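One contact in two related proteins. Structure 1 is insect group II chitinase from Ostrinia furnacalis, which probably hydrolyses the beta-1,4-linked N-acetylglucosamine chains of chitin, as a family 18 glycoside hydrolase acting in insect chitin breakdown: PDB 5Y29 (chain A, 1.80 Å), residues Thr208-Pro213 and Trp319-Asp324. Structure 2 is ofchtiv-allosamidin from Ostrinia furnacalis: PDB 6JM7 (chain B, 1.57 Å), residues Thr203-Pro208 and Trp318-Asn323. Structure 2 is superposed on structure 1 by the backbone atoms of these residues (RMSD 0.44 Å); each is numbered along its deposited sequence.

Structure 1 (5Y29); sequences TGHVAP and WVSFDD.
In this family 18 TIM-barrel chitinase, the loop between strand 192-195 and helix 227-236 packs on strand 318-321 and the residues that follow it. T208 lies over one face of W319, its CB 3.5 Å from the six-membered ring centroid. S321 OG donates to a lone pair of G209 O at 2.9 Å and accepts from V211 N at 3.0 Å. S321 CB touches G209 O at 3.5 Å and covers one face of H210. H210 has CG anti to the backbone N (chi1 -158°), which carries the imidazole to the strand. Its NE2 makes weak hydrogen bonds to F322 O (2.9 Å) and P311 O; its ND1 accepts from A212 N at 3.0 Å. V211 CG1 packs 3.9 Å from F322 CA. Water 1 joins A212 O to D323 OD1; D323 OD2 salt-bridges K331. D324 N-caps the following helix.

Structure 2 (6JM7); sequences TGHNAP and WVSFDN.
In the family 18 barrel, T203-P208 packs along W318-N323. T203 lies over one face of W318, its CB 3.5 Å from the six-membered ring centroid. S320 OG, anti to its own backbone N (chi1 159°), accepts from N206 N at 2.8 Å. S320 CB touches G204 O at 3.5 Å. H205 has CG beside the backbone N (chi1 -59°), which turns the ring so that ND1 reaches water 2 at 2.8 Å and NE2 hydrogen-bonds to D304 OD2. Water 2 also bonds S320 OG and donates weakly to F321 O. N206 ND2 donates to water 3, which donates to D322 OD2; N206 OD1 accepts from the backbone N of D194. Water 4 links A207 N to D322 OD2. D322 OD1 forms a salt bridge with K330 and a hydrogen bond with S326 OG. N323 N-caps the following helix.

Structure 1 against structure 2
At the exchange V211(A) / N206(B) both side chains are buried and the CB atoms coincide. CG2 of V211(A) and CG of N206(B) lie 0.3 Å apart. CG1 of V211(A) has no counterpart, so its packing on F322(A) CA at 3.9 Å is absent in structure 2. Water 3 stands 2.1 Å apart from that CG1 place after superposition. ND2 of N206(B) donates to this water, which leads on to D322(B); OD1 accepts from the backbone N of D194(B).

The histidine is turned, chi1 -158° in H210(A) against -59° in H205(B). The whole ring leaves its place. The weak bond H210(A) NE2 - F322(A) O and the bond A212(A) N - H210(A) ND1 have no equivalent in structure 2. There A207(B) N and H205(B) ND1 are 6.3 Å apart. Water 4 is modelled on A207(B) N, and H205(B) NE2 bonds to D304(B).

The serine turns as well, chi1 59° in S321(A) against 159° in S320(B), with the OG atoms 1.6 Å apart. Its bond to G209(A) O is lost: S320(B) OG and G204(B) O are 4.0 Å apart. The bond to the backbone N of V211(A) or N206(B) is kept.

The carboxylate of D323(A) is twisted by about 88° against D322(B). The place of OD2(A) is left, while OD2(B) stands near OD1(A) and takes waters 3 and 4. D323(A) OD1 lies 3.4 Å from H210(A) CE1; D322(B) OD2 is 6.8 Å from H205(B) CB, the closest approach.

V320(A) also lies differently. T208(A), W319(A) and their counterparts keep their place, and the compared CA atoms coincide. D324(A) / N323(B) exchanges a carboxylate for an amide, with the OD1 atoms 0.7 Å apart.

Structure 1 (5Y29)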
loop_
_atom_site.group_PDB
_atom_site.type_symbol
_atom_site.label_atom_id
_atom_site.label_comp_id
_atom_site.label_asym_id
_atom_site.label_seq_id
_atom_site.Cartn_x
_atom_site.Cartn_y
_atom_site.Cartn_z
ATOM N N THR A 208 -19.288 9.662 4.240
ATOM C CA THR A 208 -18.880 8.680 3.247
ATOM C C THR A 208 -17.975 9.312 2.194
ATOM O O THR A 208 -18.060 10.506 1.898
ATOM C CB THR A 208 -20.095 8.055 2.564
ATOM O OG1 THR A 208 -20.893 9.089 1.975
ATOM C CG2 THR A 208 -20.924 7.255 3.569
ATOM N N GLY A 209 -17.109 8.485 1.622
ATOM C CA GLY A 209 -16.182 8.933 0.598
ATOM C C GLY A 209 -15.470 7.727 0.034
ATOM O O GLY A 209 -15.526 6.629 0.595
ATOM N N HIS A 210 -14.800 7.935 -1.092
ATOM C CA HIS A 210 -14.163 6.815 -1.763
ATOM C C HIS A 210 -12.743 6.599 -1.260
ATOM O O HIS A 210 -11.975 7.548 -1.078
ATOM C CB HIS A 210 -14.145 6.994 -3.277
ATOM C CG HIS A 210 -14.005 5.700 -4.010
ATOM N ND1 HIS A 210 -12.793 5.061 -4.165
ATOM C CD2 HIS A 210 -14.931 4.896 -4.585
ATOM C CE1 HIS A 210 -12.977 3.931 -4.827
ATOM N NE2 HIS A 210 -14.265 3.808 -5.093
ATOM N N VAL A 211 -12.400 5.323 -1.067
ATOM C CA VAL A 211 -11.084 4.945 -0.562
ATOM C C VAL A 211 -9.965 5.451 -1.471
ATOM O O VAL A 211 -8.887 5.822 -0.984
ATOM C CB VAL A 211 -11.022 3.416 -0.380
ATOM C CG1 VAL A 211 -11.331 2.717 -1.689
ATOM C CG2 VAL A 211 -9.666 2.983 0.165
ATOM N N ALA A 212 -10.179 5.484 -2.792
ATOM C CA ALA A 212 -9.092 5.757 -3.742
ATOM C C ALA A 212 -9.619 6.386 -5.027
ATOM O O ALA A 212 -9.581 5.776 -6.100
ATOM C CB ALA A 212 -8.319 4.474 -4.049
ATOM N N PRO A 213 -10.058 7.646 -4.967
ATOM C CA PRO A 213 -10.495 8.324 -6.197
ATOM C C PRO A 213 -9.339 8.506 -7.167
ATOM O O PRO A 213 -8.197 8.744 -6.766
ATOM C CB PRO A 213 -11.014 9.680 -5.701
ATOM C CG PRO A 213 -11.123 9.559 -4.210
ATOM C CD PRO A 213 -10.129 8.526 -3.793
ATOM N N TRP A 319 -22.031 0.758 4.360
ATOM C CA TRP A 319 -21.628 1.466 3.152
ATOM C C TRP A 319 -20.132 1.245 2.969
ATOM O O TRP A 319 -19.378 1.383 3.935
ATOM C CB TRP A 319 -21.951 2.958 3.301
ATOM C CG TRP A 319 -21.930 3.805 2.055
ATOM C CD1 TRP A 319 -23.010 4.204 1.317
ATOM C CD2 TRP A 319 -20.781 4.408 1.439
ATOM N NE1 TRP A 319 -22.602 4.994 0.268
ATOM C CE2 TRP A 319 -21.239 5.136 0.321
ATOM C CE3 TRP A 319 -19.411 4.389 1.716
ATOM C CZ2 TRP A 319 -20.377 5.842 -0.515
ATOM C CZ3 TRP A 319 -18.555 5.092 0.884
ATOM C CH2 TRP A 319 -19.041 5.804 -0.221
ATOM N N VAL A 320 -19.703 0.895 1.758
ATOM C CA VAL A 320 -18.289 0.606 1.511
ATOM C C VAL A 320 -17.896 1.081 0.117
ATOM O O VAL A 320 -18.633 0.884 -0.853
ATOM C CB VAL A 320 -17.981 -0.901 1.688
ATOM C CG1 VAL A 320 -18.726 -1.744 0.657
ATOM C CG2 VAL A 320 -16.473 -1.165 1.607
ATOM N N SER A 321 -16.718 1.701 0.013
ATOM C CA SER A 321 -16.169 2.135 -1.265
ATOM C C SER A 321 -14.915 1.330 -1.568
ATOM O O SER A 321 -14.138 1.027 -0.660
ATOM C CB SER A 321 -15.843 3.631 -1.251
ATOM O OG SER A 321 -14.912 3.946 -0.226
ATOM N N PHE A 322 -14.713 0.997 -2.842
ATOM C CA PHE A 322 -13.678 0.047 -3.238
ATOM C C PHE A 322 -13.407 0.199 -4.730
ATOM O O PHE A 322 -14.101 0.933 -5.437
ATOM C CB PHE A 322 -14.097 -1.392 -2.898
ATOM C CG PHE A 322 -15.309 -1.873 -3.662
ATOM C CD1 PHE A 322 -16.587 -1.468 -3.299
ATOM C CD2 PHE A 322 -15.170 -2.730 -4.743
ATOM C CE1 PHE A 322 -17.700 -1.904 -4.004
ATOM C CE2 PHE A 322 -16.282 -3.174 -5.449
ATOM C CZ PHE A 322 -17.546 -2.759 -5.075
ATOM N N ASP A 323 -12.398 -0.527 -5.212
ATOM C CA ASP A 323 -12.058 -0.576 -6.629
ATOM C C ASP A 323 -12.547 -1.891 -7.226
ATOM O O ASP A 323 -12.319 -2.960 -6.650
ATOM C CB ASP A 323 -10.545 -0.445 -6.838
ATOM C CG ASP A 323 -10.069 0.996 -6.777
ATOM O OD1 ASP A 323 -10.894 1.883 -6.474
ATOM O OD2 ASP A 323 -8.869 1.246 -7.029
ATOM N N ASP A 324 -13.209 -1.811 -8.382
ATOM C CA ASP A 324 -13.595 -2.990 -9.138
ATOM C C ASP A 324 -12.676 -3.139 -10.349
ATOM O O ASP A 324 -11.804 -2.305 -10.603
ATOM C CB ASP A 324 -15.074 -2.918 -9.544
ATOM C CG ASP A 324 -15.394 -1.737 -10.463
ATOM O OD1 ASP A 324 -14.533 -0.854 -10.667
ATOM O OD2 ASP A 324 -16.536 -1.690 -10.976
HETATM O O HOH W 1 -11.290 4.362 -7.509
#

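Structure 2 (6JM7)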
loop_
_atom_site.group_PDB
_atom_site.type_symbol
_atom_site.label_atom_id
_atom_site.label_comp_id
_atom_site.label_asym_id
_atom_site.label_seq_id
_atom_site.Cartn_x
_atom_site.Cartn_y
_atom_site.Cartn_z
ATOM N N THR B 203 -19.131 9.532 4.385
ATOM C CA THR B 203 -18.626 8.528 3.461
ATOM C C THR B 203 -17.754 9.185 2.394
ATOM O O THR B 203 -17.917 10.360 2.047
ATOM C CB THR B 203 -19.774 7.770 2.790
ATOM O OG1 THR B 203 -20.580 8.692 2.037
ATOM C CG2 THR B 203 -20.637 7.060 3.823
ATOM N N GLY B 204 -16.797 8.418 1.893
ATOM C CA GLY B 204 -15.906 8.918 0.859
ATOM C C GLY B 204 -15.179 7.750 0.241
ATOM O O GLY B 204 -15.171 6.639 0.781
ATOM N N HIS B 205 -14.573 8.010 -0.914
ATOM C CA HIS B 205 -13.909 6.938 -1.636
ATOM C C HIS B 205 -12.494 6.716 -1.135
ATOM O O HIS B 205 -11.766 7.650 -0.780
ATOM C CB HIS B 205 -13.872 7.233 -3.134
ATOM C CG HIS B 205 -15.227 7.421 -3.732
ATOM N ND1 HIS B 205 -16.203 6.447 -3.694
ATOM C CD2 HIS B 205 -15.775 8.481 -4.372
ATOM C CE1 HIS B 205 -17.292 6.900 -4.291
ATOM N NE2 HIS B 205 -17.061 8.133 -4.705
ATOM N N ASN B 206 -12.106 5.444 -1.138
ATOM C CA ASN B 206 -10.773 5.063 -0.705
ATOM C C ASN B 206 -9.719 5.549 -1.692
ATOM O O ASN B 206 -8.628 5.968 -1.288
ATOM C CB ASN B 206 -10.746 3.546 -0.538
ATOM C CG ASN B 206 -9.415 3.018 -0.074
ATOM O OD1 ASN B 206 -8.791 3.547 0.847
ATOM N ND2 ASN B 206 -8.978 1.934 -0.705
ATOM N N ALA B 207 -10.026 5.519 -2.989
ATOM C CA ALA B 207 -9.070 5.932 -4.016
ATOM C C ALA B 207 -9.795 6.563 -5.196
ATOM O O ALA B 207 -9.706 6.077 -6.321
ATOM C CB ALA B 207 -8.231 4.734 -4.465
ATOM N N PRO B 208 -10.508 7.670 -4.976
ATOM C CA PRO B 208 -11.146 8.352 -6.109
ATOM C C PRO B 208 -10.084 8.902 -7.048
ATOM O O PRO B 208 -9.054 9.411 -6.600
ATOM C CB PRO B 208 -11.940 9.477 -5.440
ATOM C CG PRO B 208 -11.132 9.813 -4.196
ATOM C CD PRO B 208 -10.475 8.509 -3.755
ATOM N N TRP B 318 -22.216 1.117 4.032
ATOM C CA TRP B 318 -21.771 1.842 2.860
ATOM C C TRP B 318 -20.303 1.500 2.647
ATOM O O TRP B 318 -19.505 1.622 3.584
ATOM C CB TRP B 318 -21.957 3.349 3.040
ATOM C CG TRP B 318 -21.786 4.162 1.785
ATOM C CD1 TRP B 318 -22.783 4.653 0.975
ATOM C CD2 TRP B 318 -20.554 4.614 1.216
ATOM N NE1 TRP B 318 -22.237 5.370 -0.065
ATOM C CE2 TRP B 318 -20.872 5.368 0.065
ATOM C CE3 TRP B 318 -19.208 4.458 1.572
ATOM C CZ2 TRP B 318 -19.895 5.947 -0.741
ATOM C CZ3 TRP B 318 -18.238 5.052 0.781
ATOM C CH2 TRP B 318 -18.588 5.786 -0.363
ATOM N N VAL B 319 -19.950 1.067 1.437
ATOM C CA VAL B 319 -18.629 0.514 1.165
ATOM C C VAL B 319 -18.047 1.184 -0.082
ATOM O O VAL B 319 -18.645 1.139 -1.162
ATOM C CB VAL B 319 -18.682 -1.018 0.967
ATOM C CG1 VAL B 319 -17.308 -1.572 0.570
ATOM C CG2 VAL B 319 -19.199 -1.694 2.213
ATOM N N SER B 320 -16.849 1.765 0.057
ATOM C CA SER B 320 -16.035 2.180 -1.080
ATOM C C SER B 320 -15.085 1.048 -1.446
ATOM O O SER B 320 -14.482 0.433 -0.563
ATOM C CB SER B 320 -15.229 3.437 -0.727
ATOM O OG SER B 320 -14.098 3.577 -1.582
ATOM N N PHE B 321 -14.960 0.756 -2.742
ATOM C CA PHE B 321 -14.043 -0.297 -3.174
ATOM C C PHE B 321 -13.572 -0.010 -4.594
ATOM O O PHE B 321 -13.926 1.002 -5.200
ATOM C CB PHE B 321 -14.682 -1.699 -3.060
ATOM C CG PHE B 321 -15.841 -1.952 -4.010
ATOM C CD1 PHE B 321 -17.073 -1.340 -3.818
ATOM C CD2 PHE B 321 -15.705 -2.848 -5.067
ATOM C CE1 PHE B 321 -18.150 -1.589 -4.679
ATOM C CE2 PHE B 321 -16.777 -3.112 -5.927
ATOM C CZ PHE B 321 -17.997 -2.471 -5.743
ATOM N N ASP B 322 -12.723 -0.894 -5.104
ATOM C CA ASP B 322 -12.248 -0.808 -6.475
ATOM C C ASP B 322 -12.436 -2.159 -7.135
ATOM O O ASP B 322 -12.241 -3.201 -6.498
ATOM C CB ASP B 322 -10.775 -0.368 -6.529
ATOM C CG ASP B 322 -10.630 1.147 -6.545
ATOM O OD1 ASP B 322 -10.678 1.726 -7.648
ATOM O OD2 ASP B 322 -10.474 1.769 -5.461
ATOM N N ASN B 323 -12.845 -2.135 -8.401
ATOM C CA ASN B 323 -13.089 -3.376 -9.123
ATOM C C ASN B 323 -12.315 -3.380 -10.439
ATOM O O ASN B 323 -11.451 -2.520 -10.656
ATOM C CB ASN B 323 -14.592 -3.565 -9.343
ATOM C CG ASN B 323 -15.226 -2.410 -10.086
ATOM O OD1 ASN B 323 -14.540 -1.582 -10.677
ATOM N ND2 ASN B 323 -16.558 -2.349 -10.059
HETATM O O HOH W 2 -14.961 3.944 -4.083
HETATM O O HOH W 3 -10.792 0.985 -2.805
HETATM O O HOH W 4 -12.018 3.987 -4.449
#